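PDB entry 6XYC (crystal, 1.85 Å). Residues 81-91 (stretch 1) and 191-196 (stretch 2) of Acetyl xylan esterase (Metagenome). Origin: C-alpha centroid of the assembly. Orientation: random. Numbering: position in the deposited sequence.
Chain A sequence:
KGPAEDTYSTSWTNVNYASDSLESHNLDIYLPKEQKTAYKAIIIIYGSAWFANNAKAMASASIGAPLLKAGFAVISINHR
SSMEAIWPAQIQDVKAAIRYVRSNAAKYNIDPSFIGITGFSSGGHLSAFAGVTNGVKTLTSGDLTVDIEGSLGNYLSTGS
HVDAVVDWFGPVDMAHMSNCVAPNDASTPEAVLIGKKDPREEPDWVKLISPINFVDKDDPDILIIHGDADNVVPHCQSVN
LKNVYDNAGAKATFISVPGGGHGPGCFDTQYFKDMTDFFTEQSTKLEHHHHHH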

# COMPACT_ATOMS: atom_id res chain seq x y z
N SER A 81 7.04 5.10 11.62
CA SER A 81 8.34 5.13 10.98
C SER A 81 9.15 3.89 11.32
O SER A 81 9.09 3.37 12.44
CB SER A 81 9.11 6.38 11.41
OG SER A 81 10.47 6.33 11.00
N SER A 82 9.91 3.40 10.34
CA SER A 82 10.84 2.31 10.61
C SER A 82 11.81 2.68 11.72
O SER A 82 12.36 1.78 12.37
CB SER A 82 11.61 1.95 9.34
OG SER A 82 12.42 3.02 8.91
N MET A 83 12.05 3.97 11.95
CA MET A 83 12.98 4.39 12.98
C MET A 83 12.37 4.37 14.38
O MET A 83 13.11 4.45 15.36
CB MET A 83 13.50 5.80 12.67
CG MET A 83 14.36 5.85 11.41
SD MET A 83 14.81 7.54 10.99
CE MET A 83 13.21 8.17 10.48
N GLU A 84 11.04 4.26 14.49
CA GLU A 84 10.38 4.17 15.79
C GLU A 84 9.83 2.78 16.09
O GLU A 84 9.61 2.47 17.27
CB GLU A 84 9.25 5.20 15.90
CG GLU A 84 8.03 4.93 15.04
CD GLU A 84 7.00 6.05 15.11
OE1 GLU A 84 6.63 6.47 16.23
OE2 GLU A 84 6.55 6.53 14.05
N ALA A 85 9.63 1.94 15.08
CA ALA A 85 9.12 0.60 15.28
C ALA A 85 9.54 -0.24 14.09
O ALA A 85 9.35 0.18 12.94
CB ALA A 85 7.59 0.59 15.41
N ILE A 86 10.11 -1.42 14.34
CA ILE A 86 10.60 -2.23 13.23
C ILE A 86 9.48 -3.13 12.72
O ILE A 86 8.43 -3.25 13.36
CB ILE A 86 11.85 -3.04 13.61
CG1 ILE A 86 11.56 -4.08 14.68
CG2 ILE A 86 12.97 -2.11 14.07
CD1 ILE A 86 12.62 -5.16 14.78
N TRP A 87 9.69 -3.73 11.56
CA TRP A 87 8.75 -4.69 11.00
C TRP A 87 8.35 -5.71 12.06
O TRP A 87 9.21 -6.19 12.81
CB TRP A 87 9.41 -5.38 9.80
CG TRP A 87 8.52 -6.17 8.90
CD1 TRP A 87 8.52 -7.52 8.75
CD2 TRP A 87 7.57 -5.66 7.97
NE1 TRP A 87 7.61 -7.89 7.80
CE2 TRP A 87 7.00 -6.77 7.30
CE3 TRP A 87 7.12 -4.38 7.64
CZ2 TRP A 87 6.01 -6.63 6.33
CZ3 TRP A 87 6.14 -4.25 6.67
CH2 TRP A 87 5.59 -5.37 6.03
N PRO A 88 7.07 -6.09 12.15
CA PRO A 88 5.96 -5.77 11.23
C PRO A 88 5.04 -4.62 11.63
O PRO A 88 3.87 -4.63 11.25
CB PRO A 88 5.16 -7.07 11.22
CG PRO A 88 5.31 -7.57 12.69
CD PRO A 88 6.67 -7.08 13.17
N ALA A 89 5.56 -3.65 12.39
CA ALA A 89 4.72 -2.54 12.81
C ALA A 89 3.97 -1.93 11.64
O ALA A 89 2.77 -1.64 11.73
CB ALA A 89 5.58 -1.47 13.50
N GLN A 90 4.66 -1.74 10.51
CA GLN A 90 4.08 -0.98 9.41
C GLN A 90 2.89 -1.68 8.77
O GLN A 90 1.90 -1.04 8.42
CB GLN A 90 5.17 -0.69 8.37
CG GLN A 90 6.21 0.33 8.82
CD GLN A 90 7.19 -0.22 9.83
OE1 GLN A 90 7.45 -1.43 9.87
NE2 GLN A 90 7.74 0.65 10.67
N ILE A 91 2.96 -3.01 8.60
CA ILE A 91 1.82 -3.70 8.03
C ILE A 91 0.71 -3.87 9.07
O ILE A 91 -0.48 -3.85 8.72
CB ILE A 91 2.25 -5.05 7.42
CG1 ILE A 91 1.08 -5.70 6.69
CG2 ILE A 91 2.79 -5.98 8.48
CD1 ILE A 91 0.46 -4.84 5.58
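Stretch 2 191-196: AVLIGK

A single direct hydrogen bond joins the two stretches, and it runs between main chains at the point where a helix gives out: Trp-87 N donates to Leu-193 O at 2.9 Å, nearly linear at 172°. Leu-193 is the last helical residue of stretch 2. Ile-194 then leaves helical phi/psi, and Gly-195 follows with phi/psi of 94/28, a conformation in which a CB would be jammed against the preceding carbonyl oxygen. Gly-195 N donates a hydrogen bond to Val-192 O at 3.1 Å, so the chain turns tightly as the helix closes.

This helix end lies on the loop of stretch 1 that leads to the helix starting at Ala-89, with Leu-193 CA 5.0 Å from Ser-82 CA. From Val-192 to Gly-195 it runs in broadly the same sense as the loop from Ser-82 to Ile-86. Leu-193 is the most extensively covered residue of the contact. Its CA-to-CB bond points away from stretch 1, but in the t, p rotamer its end comes nearer, placing CD1 3.9 Å from Trp-87 CE3, obliquely to the ring, and 3.2 Å from Gln-90 OE1. That oxygen is buried without a polar partner, whereas Gln-90 NE2 donates to Ala-85 O at 2.8 Å and ties the side chain back to its own loop.

Ile-86 lies along the turn itself: its CB is 3.4 Å from Leu-193 O and its CG2 3.6 Å from Gly-195 CA. Val-192 sits against the beginning of the loop, where its CG1 approaches Ser-82 OG at 3.3 Å and the apolar Met-83 CG at 4.1 Å.

A water adds an indirect link. It donates to Ser-82 O and to Val-192 O, each 2.8 Å from the water oxygen, and accepts from Lys-196 NZ at 3.2 Å, joining the two main chains while holding the end of the lysine side chain.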

# COMPACT_ATOMS: atom_id res chain seq x y z
N ALA A 191 17.24 -2.22 5.67
CA ALA A 191 18.01 -2.59 6.86
C ALA A 191 17.41 -1.97 8.11
O ALA A 191 17.27 -2.63 9.14
CB ALA A 191 19.47 -2.18 6.70
N VAL A 192 17.02 -0.69 8.02
CA VAL A 192 16.37 -0.03 9.15
C VAL A 192 15.05 -0.71 9.48
O VAL A 192 14.70 -0.90 10.65
CB VAL A 192 16.18 1.47 8.83
CG1 VAL A 192 15.46 2.17 9.97
CG2 VAL A 192 17.52 2.13 8.55
N LEU A 193 14.30 -1.08 8.44
CA LEU A 193 13.00 -1.71 8.64
C LEU A 193 13.12 -3.00 9.45
O LEU A 193 12.21 -3.33 10.22
CB LEU A 193 12.35 -2.00 7.29
CG LEU A 193 10.96 -2.61 7.22
CD1 LEU A 193 9.94 -1.65 7.83
CD2 LEU A 193 10.59 -2.93 5.77
N ILE A 194 14.22 -3.73 9.29
CA ILE A 194 14.37 -5.02 9.96
C ILE A 194 15.22 -4.90 11.22
O ILE A 194 15.73 -5.91 11.72
CB ILE A 194 14.93 -6.10 9.02
CG1 ILE A 194 16.32 -5.74 8.50
CG2 ILE A 194 13.98 -6.32 7.85
CD1 ILE A 194 16.98 -6.86 7.72
N GLY A 195 15.38 -3.70 11.76
CA GLY A 195 16.13 -3.50 12.98
C GLY A 195 17.59 -3.16 12.80
O GLY A 195 18.40 -3.48 13.67
N LYS A 196 17.96 -2.51 11.68
CA LYS A 196 19.35 -2.17 11.36
C LYS A 196 20.25 -3.40 11.38
O LYS A 196 21.36 -3.38 11.92
CB LYS A 196 19.86 -1.08 12.31
CG LYS A 196 19.02 0.19 12.23
CD LYS A 196 19.59 1.31 13.07
CE LYS A 196 18.63 1.70 14.17
NZ LYS A 196 17.38 2.32 13.64
O HOH W 1 14.77 0.52 13.08